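Local coordinates for serine-rich Repeat Adhesion Glycoprotein (Srr1) (Streptococcus agalactiae, PDB 4MBO), which binds fibrinogen as a serine-rich repeat surface glycoprotein of the bacterium, a role consistent with adhesion to the host, at residues A[170-175]-A[196-201]; A[189-194]-A[297-302]; A[232-237]-A[280-285]; A[206-211]-A[270-275]. All coordinates share one frame; numbering follows the deposited sequence. Where two conformers were deposited one is given.

Contact 1 of 4, residues A[170-175]-A[196-201]; sequences KTNVRS and EGKEMY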
# COMPACT_ATOMS: atom_id res chain seq x y z
N LYS A 170 -18.43 16.03 -17.37
CA LYS A 170 -18.53 14.70 -16.77
C LYS A 170 -17.08 14.24 -16.61
O LYS A 170 -16.35 14.05 -17.62
CB LYS A 170 -19.30 13.74 -17.67
CG LYS A 170 -20.60 14.34 -18.18
CD LYS A 170 -21.29 13.44 -19.21
CE LYS A 170 -22.57 14.07 -19.73
NZ LYS A 170 -23.58 14.29 -18.66
N THR A 171 -16.66 14.09 -15.37
CA THR A 171 -15.31 13.68 -15.08
C THR A 171 -15.27 12.81 -13.84
O THR A 171 -16.19 12.82 -13.03
CB THR A 171 -14.37 14.90 -14.85
OG1 THR A 171 -14.89 15.70 -13.78
CG2 THR A 171 -14.26 15.79 -16.07
N ASN A 172 -14.21 12.01 -13.70
CA ASN A 172 -13.98 11.25 -12.48
C ASN A 172 -12.51 10.88 -12.38
O ASN A 172 -11.87 10.61 -13.37
CB ASN A 172 -14.90 10.04 -12.29
CG ASN A 172 -14.64 8.91 -13.28
OD1 ASN A 172 -13.98 7.95 -12.93
ND2 ASN A 172 -15.19 9.02 -14.49
N VAL A 173 -11.97 10.88 -11.15
CA VAL A 173 -10.55 10.68 -10.91
C VAL A 173 -10.30 10.19 -9.49
O VAL A 173 -11.11 10.43 -8.57
CB VAL A 173 -9.80 12.04 -11.16
CG1 VAL A 173 -10.11 13.04 -10.04
CG2 VAL A 173 -8.29 11.87 -11.32
N ARG A 174 -9.17 9.53 -9.31
CA ARG A 174 -8.72 9.09 -7.98
C ARG A 174 -7.21 8.97 -7.98
O ARG A 174 -6.62 8.68 -9.01
CB ARG A 174 -9.39 7.77 -7.57
CG ARG A 174 -9.02 7.30 -6.18
CD ARG A 174 -9.87 6.11 -5.73
NE ARG A 174 -9.78 5.01 -6.69
CZ ARG A 174 -10.44 3.86 -6.57
NH1 ARG A 174 -11.22 3.64 -5.51
NH2 ARG A 174 -10.34 2.93 -7.52
N SER A 175 -6.56 9.22 -6.85
CA SER A 175 -5.12 9.05 -6.77
C SER A 175 -4.73 8.47 -5.43
O SER A 175 -5.54 8.47 -4.54
CB SER A 175 -4.41 10.36 -7.00
OG SER A 175 -4.73 11.28 -5.95
N GLU A 196 -14.11 5.01 -12.78
CA GLU A 196 -15.50 4.56 -12.77
C GLU A 196 -15.97 3.92 -14.10
O GLU A 196 -17.03 3.29 -14.16
CB GLU A 196 -16.44 5.73 -12.43
CG GLU A 196 -16.19 6.36 -11.07
CD GLU A 196 -16.82 5.57 -9.95
OE1 GLU A 196 -18.07 5.58 -9.89
OE2 GLU A 196 -16.09 4.96 -9.15
N GLY A 197 -15.19 4.09 -15.15
CA GLY A 197 -15.57 3.55 -16.46
C GLY A 197 -16.87 4.18 -16.96
O GLY A 197 -17.82 3.47 -17.32
N LYS A 198 -16.89 5.51 -16.97
CA LYS A 198 -18.02 6.31 -17.44
C LYS A 198 -17.57 7.17 -18.60
O LYS A 198 -16.38 7.32 -18.85
CB LYS A 198 -18.51 7.26 -16.34
CG LYS A 198 -18.81 6.64 -14.98
CD LYS A 198 -19.15 7.71 -13.93
CE LYS A 198 -20.38 8.53 -14.32
NZ LYS A 198 -20.87 9.46 -13.26
N GLU A 199 -18.52 7.74 -19.34
CA GLU A 199 -18.12 8.71 -20.35
C GLU A 199 -17.56 9.93 -19.60
O GLU A 199 -18.12 10.35 -18.57
CB GLU A 199 -19.30 9.15 -21.19
CG GLU A 199 -19.86 8.04 -22.08
CD GLU A 199 -18.85 7.57 -23.14
OE1 GLU A 199 -18.10 8.43 -23.65
OE2 GLU A 199 -18.83 6.35 -23.50
N MET A 200 -16.47 10.48 -20.11
CA MET A 200 -15.91 11.75 -19.60
C MET A 200 -16.06 12.74 -20.75
O MET A 200 -15.85 12.38 -21.90
CB MET A 200 -14.48 11.64 -19.10
CG MET A 200 -14.33 10.59 -18.01
SD MET A 200 -12.97 10.93 -16.88
CE MET A 200 -11.69 11.20 -18.07
N TYR A 201 -16.43 13.96 -20.42
CA TYR A 201 -16.78 14.93 -21.42
C TYR A 201 -16.72 16.37 -20.95
O TYR A 201 -17.15 16.67 -19.83
CB TYR A 201 -18.22 14.61 -21.83
CG TYR A 201 -18.99 15.61 -22.67
CD1 TYR A 201 -18.76 15.72 -24.05
CD2 TYR A 201 -20.04 16.35 -22.13
CE1 TYR A 201 -19.49 16.57 -24.84
CE2 TYR A 201 -20.80 17.22 -22.93
CZ TYR A 201 -20.51 17.32 -24.27
OH TYR A 201 -21.26 18.16 -25.07
O HOH W 1 -17.14 10.86 -15.73

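Contact 2 of 4, residues A[189-194]-A[297-302]; sequences YITQIN and LYSTVS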
# COMPACT_ATOMS: atom_id res chain seq x y z
N TYR A 189 3.20 7.67 -6.59
CA TYR A 189 1.91 8.30 -6.56
C TYR A 189 1.22 7.96 -7.86
O TYR A 189 1.66 8.37 -8.95
CB TYR A 189 2.11 9.84 -6.42
CG TYR A 189 0.83 10.65 -6.49
CD1 TYR A 189 -0.10 10.61 -5.47
CD2 TYR A 189 0.57 11.48 -7.57
CE1 TYR A 189 -1.26 11.36 -5.51
CE2 TYR A 189 -0.59 12.24 -7.61
CZ TYR A 189 -1.50 12.18 -6.58
OH TYR A 189 -2.69 12.92 -6.62
N ILE A 190 0.11 7.28 -7.75
CA ILE A 190 -0.62 6.81 -8.92
C ILE A 190 -1.98 7.49 -9.04
O ILE A 190 -2.70 7.67 -8.05
CB ILE A 190 -0.79 5.29 -8.89
CG1 ILE A 190 0.58 4.64 -8.87
CG2 ILE A 190 -1.58 4.83 -10.12
CD1 ILE A 190 0.57 3.13 -9.01
N THR A 191 -2.30 7.90 -10.28
CA THR A 191 -3.53 8.54 -10.60
C THR A 191 -4.33 7.69 -11.57
O THR A 191 -3.79 7.25 -12.61
CB THR A 191 -3.27 9.92 -11.26
OG1 THR A 191 -2.55 10.76 -10.32
CG2 THR A 191 -4.57 10.61 -11.56
N GLN A 192 -5.60 7.45 -11.23
CA GLN A 192 -6.52 6.76 -12.14
C GLN A 192 -7.42 7.81 -12.77
O GLN A 192 -8.08 8.59 -12.08
CB GLN A 192 -7.37 5.74 -11.44
CG GLN A 192 -6.57 4.60 -10.84
CD GLN A 192 -7.43 3.71 -9.97
OE1 GLN A 192 -8.43 4.16 -9.38
NE2 GLN A 192 -7.04 2.44 -9.85
N ILE A 193 -7.43 7.83 -14.10
CA ILE A 193 -8.27 8.73 -14.88
C ILE A 193 -9.43 7.86 -15.40
O ILE A 193 -9.22 6.86 -16.06
CB ILE A 193 -7.48 9.37 -16.03
CG1 ILE A 193 -6.43 10.35 -15.47
CG2 ILE A 193 -8.37 10.07 -17.04
CD1 ILE A 193 -5.09 9.74 -15.26
N ASN A 194 -10.65 8.25 -15.06
CA ASN A 194 -11.84 7.46 -15.37
C ASN A 194 -11.86 6.10 -14.67
O ASN A 194 -12.16 5.08 -15.29
CB ASN A 194 -12.07 7.29 -16.88
CG ASN A 194 -13.51 6.84 -17.21
OD1 ASN A 194 -14.43 6.93 -16.39
ND2 ASN A 194 -13.69 6.32 -18.42
N LEU A 297 -0.24 15.62 -2.36
CA LEU A 297 -0.31 15.73 -3.81
C LEU A 297 -1.77 15.66 -4.21
O LEU A 297 -2.59 15.07 -3.51
CB LEU A 297 0.40 14.56 -4.44
CG LEU A 297 1.94 14.61 -4.33
CD1 LEU A 297 2.52 13.19 -4.48
CD2 LEU A 297 2.51 15.60 -5.34
N TYR A 298 -2.07 16.22 -5.36
CA TYR A 298 -3.41 16.12 -5.92
C TYR A 298 -3.32 15.84 -7.40
O TYR A 298 -2.28 16.06 -8.05
CB TYR A 298 -4.22 17.40 -5.75
CG TYR A 298 -3.71 18.59 -6.54
CD1 TYR A 298 -4.05 18.76 -7.87
CD2 TYR A 298 -2.90 19.57 -5.95
CE1 TYR A 298 -3.60 19.84 -8.61
CE2 TYR A 298 -2.45 20.67 -6.67
CZ TYR A 298 -2.80 20.81 -8.00
OH TYR A 298 -2.35 21.89 -8.78
N SER A 299 -4.41 15.30 -7.92
CA SER A 299 -4.58 15.04 -9.36
C SER A 299 -5.93 15.49 -9.81
O SER A 299 -6.91 15.42 -9.06
CB SER A 299 -4.48 13.54 -9.66
OG SER A 299 -3.24 13.02 -9.25
N THR A 300 -6.03 15.89 -11.08
CA THR A 300 -7.31 16.30 -11.61
C THR A 300 -7.63 15.63 -12.94
O THR A 300 -6.78 15.06 -13.58
CB THR A 300 -7.35 17.81 -11.94
OG1 THR A 300 -6.57 18.08 -13.13
CG2 THR A 300 -6.88 18.68 -10.79
N VAL A 301 -8.90 15.78 -13.32
CA VAL A 301 -9.33 15.64 -14.69
C VAL A 301 -10.10 16.97 -14.84
O VAL A 301 -11.19 17.14 -14.24
CB VAL A 301 -10.21 14.43 -14.97
CG1 VAL A 301 -10.74 14.52 -16.39
CG2 VAL A 301 -9.42 13.16 -14.81
N SER A 302 -9.50 17.94 -15.54
CA SER A 302 -10.03 19.30 -15.52
C SER A 302 -9.55 20.08 -16.70
O SER A 302 -8.87 19.55 -17.56
CB SER A 302 -9.49 20.04 -14.26
OG SER A 302 -8.04 20.20 -14.30

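Contact 3 of 4, residues A[232-237]-A[280-285]; sequences ILKTNS and STTSYV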
# COMPACT_ATOMS: atom_id res chain seq x y z
N ILE A 232 2.49 6.40 -18.35
CA ILE A 232 1.05 6.46 -18.60
C ILE A 232 0.60 5.17 -19.29
O ILE A 232 1.14 4.77 -20.33
CB ILE A 232 0.66 7.69 -19.47
CG1 ILE A 232 1.31 8.94 -18.91
CG2 ILE A 232 -0.85 7.79 -19.60
CD1 ILE A 232 1.06 10.19 -19.70
N LEU A 233 -0.38 4.52 -18.68
CA LEU A 233 -0.95 3.29 -19.18
C LEU A 233 -2.42 3.44 -19.50
O LEU A 233 -3.11 4.26 -18.90
CB LEU A 233 -0.79 2.15 -18.13
CG LEU A 233 0.59 1.95 -17.58
CD1 LEU A 233 0.56 0.91 -16.48
CD2 LEU A 233 1.57 1.54 -18.66
N LYS A 234 -2.89 2.69 -20.50
CA LYS A 234 -4.31 2.70 -20.90
C LYS A 234 -4.90 1.30 -20.67
O LYS A 234 -4.27 0.28 -21.02
CB LYS A 234 -4.47 3.10 -22.37
CG LYS A 234 -5.91 3.13 -22.87
CD LYS A 234 -5.97 3.56 -24.33
CE LYS A 234 -7.33 3.33 -24.94
NZ LYS A 234 -7.64 1.88 -25.04
N THR A 235 -6.10 1.26 -20.10
CA THR A 235 -6.81 0.00 -19.82
C THR A 235 -8.33 0.25 -19.67
O THR A 235 -8.77 1.39 -19.50
CB THR A 235 -6.27 -0.66 -18.51
OG1 THR A 235 -6.68 -2.03 -18.44
CG2 THR A 235 -6.72 0.11 -17.31
N ASN A 236 -9.11 -0.83 -19.68
CA ASN A 236 -10.52 -0.76 -19.38
C ASN A 236 -10.64 -0.68 -17.86
O ASN A 236 -9.89 -1.36 -17.14
CB ASN A 236 -11.19 -2.01 -19.90
CG ASN A 236 -12.71 -1.97 -19.73
OD1 ASN A 236 -13.22 -2.06 -18.64
ND2 ASN A 236 -13.42 -1.93 -20.85
N SER A 237 -11.61 0.08 -17.36
CA SER A 237 -11.78 0.25 -15.91
C SER A 237 -11.97 -1.04 -15.13
O SER A 237 -11.68 -1.08 -13.93
CB SER A 237 -12.96 1.18 -15.59
OG SER A 237 -14.17 0.60 -16.00
N SER A 280 -16.33 5.43 -22.10
CA SER A 280 -16.52 4.66 -20.86
C SER A 280 -15.55 3.51 -20.72
O SER A 280 -15.23 3.14 -19.59
CB SER A 280 -17.95 4.14 -20.75
OG SER A 280 -18.25 3.30 -21.83
N THR A 281 -15.10 2.95 -21.84
CA THR A 281 -14.19 1.81 -21.85
C THR A 281 -12.71 2.17 -21.87
O THR A 281 -11.85 1.29 -21.95
CB THR A 281 -14.51 0.89 -23.04
OG1 THR A 281 -14.57 1.67 -24.23
CG2 THR A 281 -15.85 0.24 -22.83
N THR A 282 -12.41 3.46 -21.75
CA THR A 282 -11.04 3.91 -21.71
C THR A 282 -10.72 4.54 -20.37
O THR A 282 -11.37 5.53 -19.97
CB THR A 282 -10.78 4.98 -22.78
OG1 THR A 282 -10.95 4.40 -24.07
CG2 THR A 282 -9.39 5.56 -22.67
N SER A 283 -9.74 3.96 -19.68
CA SER A 283 -9.21 4.54 -18.45
C SER A 283 -7.70 4.67 -18.59
O SER A 283 -7.07 3.94 -19.39
CB SER A 283 -9.54 3.69 -17.22
OG SER A 283 -10.96 3.56 -17.05
N TYR A 284 -7.11 5.66 -17.93
CA TYR A 284 -5.67 5.81 -17.95
C TYR A 284 -5.15 5.75 -16.52
O TYR A 284 -5.85 6.08 -15.57
CB TYR A 284 -5.22 7.12 -18.57
CG TYR A 284 -5.59 7.28 -20.02
CD1 TYR A 284 -4.88 6.64 -21.01
CD2 TYR A 284 -6.67 8.06 -20.39
CE1 TYR A 284 -5.23 6.74 -22.34
CE2 TYR A 284 -7.01 8.21 -21.71
CZ TYR A 284 -6.30 7.55 -22.69
OH TYR A 284 -6.67 7.68 -24.01
N VAL A 285 -3.92 5.27 -16.38
CA VAL A 285 -3.23 5.25 -15.10
C VAL A 285 -1.92 6.01 -15.33
O VAL A 285 -1.13 5.68 -16.21
CB VAL A 285 -2.97 3.84 -14.63
CG1 VAL A 285 -2.26 3.88 -13.30
CG2 VAL A 285 -4.27 3.04 -14.54
O HOH W 2 -9.10 1.01 -23.02
O HOH W 3 -15.29 0.07 -18.48
O HOH W 4 -12.65 2.28 -18.76

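Contact 4 of 4, residues A[206-211]-A[270-275]; sequences LGNLYT and TIDWKT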
# COMPACT_ATOMS: atom_id res chain seq x y z
N LEU A 206 -15.39 24.48 -23.79
CA LEU A 206 -14.68 24.21 -22.54
C LEU A 206 -13.29 23.59 -22.73
O LEU A 206 -12.58 23.33 -21.76
CB LEU A 206 -15.51 23.34 -21.62
CG LEU A 206 -16.69 24.01 -20.93
CD1 LEU A 206 -17.73 24.50 -21.93
CD2 LEU A 206 -17.30 23.06 -19.93
N GLY A 207 -12.90 23.36 -23.98
CA GLY A 207 -11.58 22.81 -24.26
C GLY A 207 -11.38 21.31 -24.04
O GLY A 207 -12.35 20.54 -23.90
N ASN A 208 -10.13 20.89 -24.11
CA ASN A 208 -9.81 19.48 -23.92
C ASN A 208 -9.84 19.09 -22.44
O ASN A 208 -9.72 19.93 -21.54
CB ASN A 208 -8.40 19.16 -24.43
CG ASN A 208 -8.28 19.12 -25.93
OD1 ASN A 208 -9.27 19.18 -26.66
ND2 ASN A 208 -7.05 18.97 -26.41
N LEU A 209 -9.90 17.78 -22.22
CA LEU A 209 -9.69 17.20 -20.90
C LEU A 209 -8.16 17.18 -20.64
O LEU A 209 -7.37 16.82 -21.52
CB LEU A 209 -10.23 15.79 -20.87
CG LEU A 209 -11.76 15.66 -20.97
CD1 LEU A 209 -12.11 14.26 -21.49
CD2 LEU A 209 -12.41 15.96 -19.63
N TYR A 210 -7.79 17.59 -19.44
CA TYR A 210 -6.40 17.59 -18.96
C TYR A 210 -6.33 16.91 -17.60
O TYR A 210 -7.32 16.80 -16.87
CB TYR A 210 -5.83 19.01 -18.77
CG TYR A 210 -5.65 19.84 -19.99
CD1 TYR A 210 -6.73 20.52 -20.55
CD2 TYR A 210 -4.39 20.03 -20.57
CE1 TYR A 210 -6.57 21.32 -21.67
CE2 TYR A 210 -4.23 20.81 -21.71
CZ TYR A 210 -5.33 21.46 -22.24
OH TYR A 210 -5.24 22.27 -23.35
N THR A 211 -5.15 16.40 -17.29
CA THR A 211 -4.82 15.93 -15.93
C THR A 211 -3.66 16.76 -15.41
O THR A 211 -2.62 16.86 -16.05
CB THR A 211 -4.53 14.45 -15.85
OG1 THR A 211 -5.77 13.74 -15.94
CG2 THR A 211 -3.83 14.08 -14.55
N THR A 270 1.35 18.67 -16.21
CA THR A 270 0.13 18.88 -16.96
C THR A 270 0.12 17.99 -18.19
O THR A 270 1.01 18.05 -19.04
CB THR A 270 0.03 20.36 -17.45
OG1 THR A 270 0.06 21.24 -16.31
CG2 THR A 270 -1.26 20.58 -18.20
N ILE A 271 -0.88 17.12 -18.25
CA ILE A 271 -1.09 16.18 -19.35
C ILE A 271 -2.34 16.56 -20.12
O ILE A 271 -3.43 16.56 -19.57
CB ILE A 271 -1.30 14.74 -18.82
CG1 ILE A 271 -0.06 14.31 -18.04
CG2 ILE A 271 -1.53 13.79 -19.98
CD1 ILE A 271 -0.31 13.12 -17.10
N ASP A 272 -2.17 16.86 -21.42
CA ASP A 272 -3.29 17.15 -22.33
C ASP A 272 -3.75 15.80 -22.92
O ASP A 272 -2.95 15.10 -23.56
CB ASP A 272 -2.75 18.03 -23.46
CG ASP A 272 -3.79 18.46 -24.47
OD1 ASP A 272 -4.96 18.01 -24.47
OD2 ASP A 272 -3.37 19.28 -25.36
N TRP A 273 -5.00 15.43 -22.67
CA TRP A 273 -5.53 14.17 -23.21
C TRP A 273 -5.89 14.26 -24.70
O TRP A 273 -6.29 13.26 -25.30
CB TRP A 273 -6.66 13.64 -22.37
CG TRP A 273 -6.22 13.29 -20.98
CD1 TRP A 273 -6.62 13.90 -19.83
CD2 TRP A 273 -5.31 12.24 -20.59
NE1 TRP A 273 -6.03 13.29 -18.75
CE2 TRP A 273 -5.18 12.31 -19.19
CE3 TRP A 273 -4.56 11.29 -21.28
CZ2 TRP A 273 -4.35 11.45 -18.47
CZ3 TRP A 273 -3.71 10.44 -20.56
CH2 TRP A 273 -3.63 10.52 -19.17
N LYS A 274 -5.78 15.45 -25.25
CA LYS A 274 -5.92 15.67 -26.72
C LYS A 274 -7.31 15.39 -27.25
O LYS A 274 -7.48 15.10 -28.47
CB LYS A 274 -4.92 14.83 -27.50
CG LYS A 274 -3.48 14.96 -27.06
CD LYS A 274 -2.60 14.16 -28.00
CE LYS A 274 -1.21 13.95 -27.45
NZ LYS A 274 -0.46 15.20 -27.10
N THR A 275 -8.29 15.51 -26.38
CA THR A 275 -9.70 15.30 -26.72
C THR A 275 -10.57 15.89 -25.66
O THR A 275 -10.12 16.12 -24.54
CB THR A 275 -10.05 13.79 -26.86
OG1 THR A 275 -11.44 13.65 -27.25
CG2 THR A 275 -9.79 13.05 -25.55
O HOH W 5 -3.94 21.75 -25.83

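Contact 1 of 4, residues A[170-175]-A[196-201]
Lys170 and Asn172 of strand 169-181 bury the most surface in this contact, followed by Met200 of strand 186-202, which lies alongside with its CA against Lys170 O and its sulfur by Asn172 N. Lys170 forms the regular part of the hairpin: its N donates to Tyr201 O at 2.8 Å and its O accepts from Tyr201 N, the closed pair of bonds of an antiparallel hydrogen-bonded position. Its side chain crosses that of Tyr201, with CE 4.2 Å from CD2 of the ring, and then runs on so that NZ forms a salt bridge with Glu165.

Opposite Asn172 the partner segment is still in the loop 196-199 that leads into 200-201, and the side chain of Asn172 takes over from the backbone. Its CG stands between the backbone N and the carbonyl carbon (chi1 69°). OD1 accepts a nearly straight bond from Glu196 N at 2.9 Å, the donor lying 31° out of the carbonyl plane. On the other branch, ND2 donates to Asn194 OD1 and to a water 3.0 Å away, and this water donates in turn to Glu199 O. Met200 crosses Asn172 at about a right angle, with SD 3.8 Å from ND2; the same sulfur receives a weak hydrogen bond of 3.6 Å from Asn172 N.

Where a hairpin is interrupted, a buried amide can thus stand in for missing strand bonds. Asn172 accepts from the loop through one branch and donates through the other, so its flat group is fixed in rotation and the loop is tied to the strand by polar bonds.

Contact 2 of 4, residues A[189-194]-A[297-302]
The ring of Tyr189 lies against Leu297, which covers one of its faces: CB sits over the ring, 3.9 Å from the centroid and only 17° off the normal, in a CH-pi contact. CD1 of the same leucine reaches the CG end of that face at 3.7 Å, the two side chains running alongside in opposite senses. Tyr189 CG is anti to the backbone N (chi1 175°), on a side chain that starts toward strand 295-302; the hydroxyl lies beside Ser299.

There the contact turns polar. Tyr189 OH and Ser299 OG share a hydrogen bond of 2.7 Å in which either may be the donor. Ser299 OG also stands 2.6 Å from Thr191 OG1, so three hydroxyls form a short chain across the interface, its proton order unsettled. Ser175 OG extends it by bonding to Tyr189 OH. Thr191 adds its methyl, CG2 pressing on Ser299 CB at 3.5 Å, tighter than an ordinary carbon contact. Farther along, Ile193 CG2 meets Val301 CG2 at 4.0 Å, a purely apolar closure. A small hydroxyl cluster is thereby enclosed between hydrophobic pairs in a fully buried layer.

The two strands run almost parallel, 19° apart with axes 8.1 Å from each other, yet they face one another across two sheets instead of pairing within one, as in a beta sandwich. Strand 186-202 is hydrogen-bonded to strands 169-181 and 283-290 on its own sheet, while strand 295-302 lies between 210-215 and 309-316 on the other.

Contact 3 of 4, residues A[232-237]-A[280-285]
Four backbone bonds join Leu233 to Val285 and Thr235 to Ser283 as antiparallel hydrogen-bonded pairs. Leu233 N gives a nearly straight 2.8 Å bond to Val285 O, whereas the bond from Ser283 N to Thr235 O is more bent, 144° at the hydrogen, where the second strand begins. Between these pairs, Lys234 and Tyr284 are non-hydrogen-bonded neighbours with side chains on one face. Lys234 CG, anti to the backbone N (chi1 180°), is 3.7 Å from CE1 of the tyrosine; the lysine chain crosses the ring at a slant, and in the conformer given, of two deposited, its CE is 3.8 Å from Thr282 CG2.

Waters make the second shell. In that same lysine conformer, one accepts from Lys234 NZ and donates to Thr281 O. Another accepts from Ser237 N at 2.8 Å and donates both to Ser280 O and to Ser283 OG; a third links Asn236 OD1, Ser237 OG and Ser280 O. Beyond the last strand pair, water thus carries the connection that direct bonds make within it. Ser237 CB still packs on Ser283 OG, 3.4 Å away, and that hydroxyl is further held by Asn194 O, while Asn236 OD1 also accepts from Lys238 N.

Strand 283-290 lies between 229-235 and 186-202 in a curled antiparallel sheet, with 254-255 on the far flank of 229-235. The ring of Tyr284 stacks on Trp273 and meets Tyr260 edge-to-face, whereas Val285, on the opposite face with Leu233, packs on Ile190 and Leu240.

Contact 4 of 4, residues A[206-211]-A[270-275]
An Asx turn at Asp272 lies in the antiparallel pairing of strands 269-272 and 210-215, with Asp272 OD1 at its centre and Asn208 meeting it from segment 206-211. OD1 accepts from Lys274 N at 2.8 Å, met from above the carboxylate plane, and from Asn208 ND2 at 3.0 Å on its syn lone pair. Two donors therefore grip one oxygen and fix the carboxylate, which may favour its charged form. OD2 instead accepts from a water that also bonds to Tyr210 OH.

Tyr210 and Asp272 are a non-hydrogen-bonded pair, and the ring and carboxylate planes are 26° apart. Asp272 CG is anti to the backbone N (chi1 -178°). OD1 lies over one face of the tyrosine ring, offset toward the rim, and Asp272 CB is 3.6 Å from Tyr210 CE2.

Backbone bonds continue on both sides of this pair. Thr211 and Ile271 exchange bonds as a hydrogen-bonded pair. Past the turn, Trp273 N donates to Leu209 O, and Leu209 N to Thr275 O at 2.9 Å.

The indole of Trp273 lies on the Thr211 and Ile271 side, with Ile271 CG2 over one face near the rim. Thr211 OG1, which also bonds to Thr300 O, lies at the edge in the indole plane and accepts from Trp273 NE1 at 2.9 Å.

Contact 2 is the buried core, the one place of the four where two sheets meet face to face; contacts 1, 3 and 4 are partly buried contacts between neighbouring strands, which pair in antiparallel fashion and adjoin loops. Contacts 1 and 2 share strand 186-202 and touch through side-chain hydroxyls. Contact 3 extends the same sheet, whereas contact 4 belongs to the opposing one, meeting contact 2 along strand 295-302 and contact 3 through an aromatic stack between the sheets. Chemistry follows place: apolar pairs and hydroxyls fill the core, while where strands give way to loops an amide, waters or a carboxylate take up the bonding.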